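Local coordinates for protein putative alpha/beta hydrolase (PDB 4RPC) that probably acts as a hydrolase of the alpha/beta-hydrolase fold, its physiological substrate being unknown, at residues I53-E57 against T73-L77; M67-E71 against A188-Y192; V103-I107 against Y192-K197. All blocks are in the same frame, centred on the assembly; numbering follows the deposited sequence.

The three contacts run from the end of strand 50-54, through helices 70-83 and 97-108, to the end of helix 179-191 and the loop after it. Contact 1 joins strand 50-54 to helix 70-83; contact 2 pairs the start of that helix with helix 179-191; contact 3 ties the following loop to helix 97-108. Centres of contacts 1 and 2 lie about 12 Å apart, of 2 and 3 about 11 Å, of 1 and 3 about 15 Å. Tyr192 belongs to contacts 2 and 3, which a Glu71-Lys197 salt bridge also joins. Segment 188-197, returning late in the chain from what is probably the cap region, is thus anchored on two core helices.

Contact 1 of 3, residues I53-E57 against T73-L77; sequences IPELE and TAGKL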
loop_
_atom_site.group_PDB
_atom_site.type_symbol
_atom_site.label_atom_id
_atom_site.label_comp_id
_atom_site.label_asym_id
_atom_site.label_seq_id
_atom_site.Cartn_x
_atom_site.Cartn_y
_atom_site.Cartn_z
ATOM N N ILE A 53 -0.754 -8.119 -9.303
ATOM C CA ILE A 53 -0.981 -8.039 -7.887
ATOM C C ILE A 53 -0.024 -8.929 -7.107
ATOM O O ILE A 53 -0.155 -10.136 -7.104
ATOM C CB ILE A 53 -2.431 -8.410 -7.504
ATOM C CG1 ILE A 53 -3.469 -7.772 -8.486
ATOM C CG2 ILE A 53 -2.729 -7.984 -6.092
ATOM C CD1 ILE A 53 -3.791 -8.624 -9.652
ATOM N N PRO A 54 0.982 -8.339 -6.463
ATOM C CA PRO A 54 1.867 -9.217 -5.715
ATOM C C PRO A 54 1.295 -9.682 -4.369
ATOM O O PRO A 54 0.399 -9.064 -3.829
ATOM C CB PRO A 54 3.086 -8.324 -5.458
ATOM C CG PRO A 54 2.613 -6.918 -5.646
ATOM C CD PRO A 54 1.570 -7.020 -6.699
ATOM N N GLU A 55 1.833 -10.759 -3.820
ATOM C CA GLU A 55 1.675 -11.068 -2.395
ATOM C C GLU A 55 2.892 -10.589 -1.650
ATOM O O GLU A 55 4.007 -10.925 -2.018
ATOM C CB GLU A 55 1.632 -12.558 -2.218
ATOM C CG GLU A 55 0.471 -13.190 -2.898
ATOM C CD GLU A 55 0.448 -14.700 -2.739
ATOM O OE1 GLU A 55 1.375 -15.298 -2.086
ATOM O OE2 GLU A 55 -0.514 -15.252 -3.305
ATOM N N LEU A 56 2.724 -9.776 -0.633
ATOM C CA LEU A 56 3.850 -9.450 0.230
ATOM C C LEU A 56 4.319 -10.741 0.898
ATOM O O LEU A 56 3.531 -11.652 1.158
ATOM C CB LEU A 56 3.447 -8.425 1.287
ATOM C CG LEU A 56 3.073 -7.007 0.832
ATOM C CD1 LEU A 56 2.839 -6.147 2.067
ATOM C CD2 LEU A 56 4.217 -6.441 0.062
ATOM N N GLU A 57 5.616 -10.844 1.126
ATOM C CA GLU A 57 6.164 -12.022 1.788
ATOM C C GLU A 57 5.381 -12.428 3.014
ATOM O O GLU A 57 5.002 -11.612 3.837
ATOM C CB GLU A 57 7.636 -11.833 2.150
ATOM C CG GLU A 57 8.553 -11.807 0.921
ATOM C CD GLU A 57 8.649 -10.433 0.232
ATOM O OE1 GLU A 57 7.931 -9.503 0.630
ATOM O OE2 GLU A 57 9.504 -10.275 -0.687
ATOM N N THR A 73 11.885 -6.374 -0.982
ATOM C CA THR A 73 10.580 -6.675 -1.575
ATOM C C THR A 73 10.418 -5.962 -2.936
ATOM O O THR A 73 10.078 -6.587 -3.974
ATOM C CB THR A 73 9.489 -6.327 -0.542
ATOM O OG1 THR A 73 9.551 -7.297 0.500
ATOM C CG2 THR A 73 8.100 -6.300 -1.146
ATOM N N ALA A 74 10.782 -4.684 -2.988
ATOM C CA ALA A 74 10.746 -3.919 -4.247
ATOM C C ALA A 74 11.663 -4.565 -5.288
ATOM O O ALA A 74 11.226 -4.828 -6.415
ATOM C CB ALA A 74 11.114 -2.458 -4.018
ATOM N N GLY A 75 12.893 -4.897 -4.896
ATOM C CA GLY A 75 13.838 -5.583 -5.799
ATOM C C GLY A 75 13.267 -6.885 -6.335
ATOM O O GLY A 75 13.193 -7.121 -7.545
ATOM N N LYS A 76 12.798 -7.741 -5.451
ATOM C CA LYS A 76 12.173 -8.998 -5.932
ATOM C C LYS A 76 10.985 -8.810 -6.882
ATOM O O LYS A 76 10.805 -9.549 -7.842
ATOM C CB LYS A 76 11.848 -9.861 -4.723
ATOM C CG LYS A 76 13.166 -10.438 -4.157
ATOM C CD LYS A 76 12.970 -10.973 -2.781
ATOM C CE LYS A 76 11.960 -12.114 -2.785
ATOM N NZ LYS A 76 11.290 -12.111 -1.461
ATOM N N LEU A 77 10.196 -7.776 -6.634
ATOM C CA LEU A 77 9.034 -7.483 -7.453
ATOM C C LEU A 77 9.451 -7.018 -8.838
ATOM O O LEU A 77 8.803 -7.336 -9.852
ATOM C CB LEU A 77 8.225 -6.360 -6.776
ATOM C CG LEU A 77 6.820 -6.053 -7.185
ATOM C CD1 LEU A 77 6.063 -7.336 -7.470
ATOM C CD2 LEU A 77 6.148 -5.250 -6.068
#
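The carboxylate of Glu57 is gripped by two side chains of helix 70-83: Thr73 OG1 approaches OE1 on the syn side but 35° out of the carboxylate plane, while Lys76 NZ takes the anti lone pair of OE2, on the side remote from OE1. In this alpha/beta-hydrolase fold the contact fastens the loop leaving strand 50-54, part of the central sheet, to a helix packed on that sheet. Thr73 OG1 donates to Glu57 OE1 over 2.7 Å, and the Lys76 NZ to Glu57 OE2 salt bridge is equally short, 2.7 Å, so each oxygen has its own partner. A bend at chi2 of Glu57 (84°) turns the carboxylate toward the helix, and Lys76 answers with a bend at chi3 (62°) that carries NZ back to it. With an alanine here both acceptor oxygens are gone, and the Lys76 ammonium is likely to lose its close counter-charge, leaving the loop less firmly tied to the helix. Glu65 offers that ammonium a second, long and weak ion pair. Toward strands 13-17 and 23-27 the contact turns apolar. The Pro54 ring and the Leu77 side chain lie nearly perpendicular, with Pro54 CB 3.7 Å from Leu77 CD1 and Pro54 CG touching both methyls of the leucine. Leu13 and Ile27, from neighbouring strands, touch both residues and make this the buried end of the contact. Between the two ends, Thr73 divides its branches: its hydroxyl serves the glutamate, while its methyl faces the leucine of the loop, where Leu56 CD2 lies 4.1 Å from Thr73 CG2.

Contact 2 of 3, residues M67-E71 against A188-Y192; sequences MVSVE and AAYRY
Ser69 and Ala188 bring the two backbones to 4.7 Å between their CA atoms, close enough for the methyl of Ala188 to rest on the loop that enters helix 70-83. Ser69 is the N-cap of that helix, its OG capping the backbone N of Glu72, and Tyr192 is where the chain leaves the helical path of 179-191. No direct hydrogen bond joins the segments; instead one water accepts from Val70 N and donates to Ala188 O at 2.7 Å, bridging the first turn of one helix to the last turn of the other. Ala188 CB meets Ser69 CA at 3.9 Å and lies beside the selenium of Met67, a selenomethionine. Val70 then covers the Tyr192 ring: CG1 makes a CH-pi contact over one face, 3.9 Å from the centroid, while CG2 reaches Tyr192 CB. Tyr192 CG is anti to its own nitrogen (chi1 -168°), which sets that face against the valine. At the ring edge sits the carboxylate of Glu71, turned 62° from the ring plane, its charge paired with Lys197. Helix 179-191 lies between strands 112-119 and 204-210, where alpha/beta hydrolases usually insert a cap, so the contact probably seats the end of that insertion on helix 70-83. From helix 97-108, Glu104 touches Val70 and takes the Tyr192 hydroxyl, while Leu97 touches Met67 and Ala189.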
loop_
_atom_site.group_PDB
_atom_site.type_symbol
_atom_site.label_atom_id
_atom_site.label_comp_id
_atom_site.label_asym_id
_atom_site.label_seq_id
_atom_site.Cartn_x
_atom_site.Cartn_y
_atom_site.Cartn_z
HETATM N N MSE A 67 9.037 -11.085 5.239
HETATM C CA MSE A 67 9.546 -9.863 4.666
HETATM C C MSE A 67 10.819 -9.461 5.375
HETATM O O MSE A 67 10.922 -9.619 6.565
HETATM C CB MSE A 67 8.550 -8.740 4.864
HETATM C CG MSE A 67 8.267 -8.161 3.505
HETATM SE SE MSE A 67 7.128 -6.573 3.568
HETATM C CE MSE A 67 5.629 -7.613 4.068
ATOM N N VAL A 68 11.775 -8.934 4.618
ATOM C CA VAL A 68 13.039 -8.428 5.150
ATOM C C VAL A 68 13.078 -6.897 5.105
ATOM O O VAL A 68 13.401 -6.273 6.066
ATOM C CB VAL A 68 14.251 -8.983 4.380
ATOM C CG1 VAL A 68 15.561 -8.500 5.000
ATOM C CG2 VAL A 68 14.262 -10.505 4.422
ATOM N N SER A 69 12.754 -6.299 3.981
ATOM C CA SER A 69 12.735 -4.871 3.891
ATOM C C SER A 69 11.927 -4.427 2.673
ATOM O O SER A 69 11.687 -5.163 1.727
ATOM C CB SER A 69 14.172 -4.352 3.718
ATOM O OG SER A 69 14.678 -4.883 2.515
ATOM N N VAL A 70 11.550 -3.170 2.697
ATOM C CA VAL A 70 10.884 -2.593 1.587
ATOM C C VAL A 70 11.793 -2.712 0.418
ATOM O O VAL A 70 11.321 -3.057 -0.654
ATOM C CB VAL A 70 10.511 -1.108 1.839
ATOM C CG1 VAL A 70 10.012 -0.453 0.566
ATOM C CG2 VAL A 70 9.523 -0.967 2.963
ATOM N N GLU A 71 13.088 -2.400 0.569
ATOM C CA GLU A 71 14.057 -2.487 -0.564
ATOM C C GLU A 71 14.135 -3.906 -1.206
ATOM O O GLU A 71 14.212 -4.071 -2.445
ATOM C CB GLU A 71 15.490 -2.068 -0.135
ATOM C CG GLU A 71 15.653 -0.583 0.238
ATOM C CD GLU A 71 15.203 -0.230 1.662
ATOM O OE1 GLU A 71 14.682 -1.091 2.416
ATOM O OE2 GLU A 71 15.355 0.948 2.042
ATOM N N ALA A 188 9.408 -3.882 8.585
ATOM C CA ALA A 188 9.847 -3.351 7.288
ATOM C C ALA A 188 9.184 -2.038 7.061
ATOM O O ALA A 188 9.853 -1.083 6.740
ATOM C CB ALA A 188 9.580 -4.302 6.117
ATOM N N ALA A 189 7.872 -1.982 7.214
ATOM C CA ALA A 189 7.148 -0.715 7.074
ATOM C C ALA A 189 7.732 0.417 7.924
ATOM O O ALA A 189 8.080 1.459 7.394
ATOM C CB ALA A 189 5.706 -0.905 7.396
ATOM N N TYR A 190 7.896 0.186 9.229
ATOM C CA TYR A 190 8.365 1.191 10.144
ATOM C C TYR A 190 9.848 1.535 10.018
ATOM O O TYR A 190 10.216 2.601 10.363
ATOM C CB TYR A 190 8.048 0.777 11.600
ATOM C CG TYR A 190 6.604 0.970 11.925
ATOM C CD1 TYR A 190 5.972 2.179 11.657
ATOM C CD2 TYR A 190 5.873 -0.028 12.500
ATOM C CE1 TYR A 190 4.626 2.368 11.946
ATOM C CE2 TYR A 190 4.528 0.127 12.776
ATOM C CZ TYR A 190 3.908 1.319 12.504
ATOM O OH TYR A 190 2.603 1.504 12.824
ATOM N N ARG A 191 10.682 0.630 9.532
ATOM C CA ARG A 191 12.099 0.883 9.298
ATOM C C ARG A 191 12.369 1.762 8.084
ATOM O O ARG A 191 13.318 2.528 8.089
ATOM C CB ARG A 191 12.834 -0.442 9.074
ATOM C CG ARG A 191 14.330 -0.357 9.162
ATOM C CD ARG A 191 14.857 -0.609 10.549
ATOM N NE ARG A 191 14.375 -1.881 11.091
ATOM C CZ ARG A 191 14.480 -2.238 12.378
ATOM N NH1 ARG A 191 15.069 -1.413 13.259
ATOM N NH2 ARG A 191 13.962 -3.434 12.783
ATOM N N TYR A 192 11.554 1.640 7.027
ATOM C CA TYR A 192 11.833 2.355 5.756
ATOM C C TYR A 192 12.051 3.841 5.989
ATOM O O TYR A 192 11.228 4.542 6.563
ATOM C CB TYR A 192 10.704 2.139 4.776
ATOM C CG TYR A 192 10.988 2.569 3.339
ATOM C CD1 TYR A 192 12.041 2.026 2.626
ATOM C CD2 TYR A 192 10.190 3.466 2.699
ATOM C CE1 TYR A 192 12.276 2.407 1.313
ATOM C CE2 TYR A 192 10.430 3.870 1.403
ATOM C CZ TYR A 192 11.456 3.329 0.686
ATOM O OH TYR A 192 11.702 3.731 -0.648
HETATM O O HOH W 1 12.028 -1.771 5.301
#

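Contact 3 of 3, residues V103-I107 against Y192-K197; sequences VEMAI and YDLKAK
Glu104 of helix 97-108 reaches Tyr192, in the loop after helix 179-191, across backbones that come no closer than 8.4 Å, from Glu104 CA to Leu194 CA, so side chains bridge the interval. Glu104 does most of it. Its CG is anti to the backbone N (chi1 180°) and a bend at chi2 then brings the carboxylate to the Tyr192 hydroxyl, which donates to Glu104 OE1 in a very short bond of 2.5 Å. That oxygen lies in the plane of the phenol ring, at its edge, and the carboxylate stands almost perpendicular to the ring, 84° between planes. Lys197 approaches the same glutamate: the ion pair from NZ to Glu104 OE1 is long, 3.6 Å, but a water accepting from Lys197 NZ and donating to Glu104 OE2 adds an indirect tie. The stronger partner of this ammonium is Glu71 of helix 70-83. In the alpha/beta-hydrolase fold helix 97-108 follows strand 88-95 across a turn whose GxSxG pattern is consistent with a nucleophile elbow, and the present contact lies along its later turns. Beside the polar group, Leu194 CD1 sits over two adjoining methyls, 3.7 Å from Ile107 CD1 and 3.9 Å from Val103 CG1. Leu222, Leu223 and Ile226 of helix 220-226 also touch Leu194, and Leu118 of strand 112-119 packs on Val103.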
loop_
_atom_site.group_PDB
_atom_site.type_symbol
_atom_site.label_atom_id
_atom_site.label_comp_id
_atom_site.label_asym_id
_atom_site.label_seq_id
_atom_site.Cartn_x
_atom_site.Cartn_y
_atom_site.Cartn_z
ATOM N N VAL A 103 6.856 3.408 -3.962
ATOM C CA VAL A 103 7.811 4.484 -4.060
ATOM C C VAL A 103 9.174 3.919 -4.323
ATOM O O VAL A 103 9.899 4.366 -5.194
ATOM C CB VAL A 103 7.804 5.356 -2.791
ATOM C CG1 VAL A 103 8.917 6.397 -2.827
ATOM C CG2 VAL A 103 6.484 6.066 -2.674
ATOM N N GLU A 104 9.530 2.903 -3.563
ATOM C CA GLU A 104 10.833 2.256 -3.753
ATOM C C GLU A 104 11.007 1.718 -5.162
ATOM O O GLU A 104 12.127 1.735 -5.733
ATOM C CB GLU A 104 11.007 1.126 -2.758
ATOM C CG GLU A 104 12.297 0.368 -2.835
ATOM C CD GLU A 104 13.478 1.161 -2.404
ATOM O OE1 GLU A 104 13.319 2.189 -1.701
ATOM O OE2 GLU A 104 14.582 0.754 -2.796
HETATM N N MSE A 105 9.950 1.171 -5.716
HETATM C CA MSE A 105 10.033 0.757 -7.130
HETATM C C MSE A 105 10.276 1.921 -8.070
HETATM O O MSE A 105 11.006 1.782 -9.020
HETATM C CB MSE A 105 8.793 -0.029 -7.519
HETATM C CG MSE A 105 9.053 -1.439 -6.960
HETATM SE SE MSE A 105 7.438 -2.414 -7.384
HETATM C CE MSE A 105 8.128 -2.804 -9.207
ATOM N N ALA A 106 9.717 3.097 -7.769
ATOM C CA ALA A 106 9.917 4.278 -8.623
ATOM C C ALA A 106 11.325 4.812 -8.556
ATOM O O ALA A 106 11.786 5.427 -9.492
ATOM C CB ALA A 106 8.925 5.394 -8.270
ATOM N N ILE A 107 11.988 4.593 -7.436
ATOM C CA ILE A 107 13.335 5.075 -7.200
ATOM C C ILE A 107 14.410 4.152 -7.777
ATOM O O ILE A 107 15.414 4.627 -8.277
ATOM C CB ILE A 107 13.561 5.190 -5.686
ATOM C CG1 ILE A 107 12.713 6.308 -5.104
ATOM C CG2 ILE A 107 15.049 5.297 -5.358
ATOM C CD1 ILE A 107 12.807 6.330 -3.583
ATOM N N TYR A 192 11.554 1.640 7.027
ATOM C CA TYR A 192 11.833 2.355 5.756
ATOM C C TYR A 192 12.051 3.841 5.989
ATOM O O TYR A 192 11.228 4.542 6.563
ATOM C CB TYR A 192 10.704 2.139 4.776
ATOM C CG TYR A 192 10.988 2.569 3.339
ATOM C CD1 TYR A 192 12.041 2.026 2.626
ATOM C CD2 TYR A 192 10.190 3.466 2.699
ATOM C CE1 TYR A 192 12.276 2.407 1.313
ATOM C CE2 TYR A 192 10.430 3.870 1.403
ATOM C CZ TYR A 192 11.456 3.329 0.686
ATOM O OH TYR A 192 11.702 3.731 -0.648
ATOM N N ASP A 193 13.167 4.342 5.541
ATOM C CA ASP A 193 13.446 5.757 5.688
ATOM C C ASP A 193 13.657 6.409 4.318
ATOM O O ASP A 193 14.725 6.311 3.718
ATOM C CB ASP A 193 14.646 5.883 6.613
ATOM C CG ASP A 193 15.020 7.317 6.946
ATOM O OD1 ASP A 193 14.347 8.273 6.544
ATOM O OD2 ASP A 193 16.065 7.462 7.589
ATOM N N LEU A 194 12.616 7.053 3.817
ATOM C CA LEU A 194 12.631 7.620 2.461
ATOM C C LEU A 194 13.474 8.903 2.353
ATOM O O LEU A 194 14.172 9.083 1.394
ATOM C CB LEU A 194 11.208 7.931 2.022
ATOM C CG LEU A 194 11.011 8.598 0.674
ATOM C CD1 LEU A 194 11.675 7.739 -0.366
ATOM C CD2 LEU A 194 9.534 8.795 0.407
ATOM N N LYS A 195 13.418 9.768 3.356
ATOM C CA LYS A 195 14.186 11.009 3.339
ATOM C C LYS A 195 15.661 10.735 3.135
ATOM O O LYS A 195 16.307 11.449 2.366
ATOM C CB LYS A 195 13.984 11.800 4.647
ATOM C CG LYS A 195 14.765 13.107 4.712
ATOM C CD LYS A 195 13.907 14.265 5.228
ATOM C CE LYS A 195 14.757 15.475 5.597
ATOM N NZ LYS A 195 15.670 15.883 4.478
ATOM N N ALA A 196 16.157 9.685 3.804
ATOM C CA ALA A 196 17.579 9.359 3.822
ATOM C C ALA A 196 18.120 8.974 2.467
ATOM O O ALA A 196 19.325 9.003 2.264
ATOM C CB ALA A 196 17.864 8.234 4.800
ATOM N N LYS A 197 17.240 8.582 1.555
ATOM C CA LYS A 197 17.668 8.170 0.235
ATOM C C LYS A 197 18.055 9.327 -0.682
ATOM O O LYS A 197 18.752 9.116 -1.633
ATOM C CB LYS A 197 16.583 7.353 -0.418
ATOM C CG LYS A 197 16.393 6.078 0.363
ATOM C CD LYS A 197 15.480 5.148 -0.341
ATOM C CE LYS A 197 15.272 3.929 0.529
ATOM N NZ LYS A 197 16.309 2.943 0.195
HETATM O O HOH W 2 16.821 2.406 -2.278
#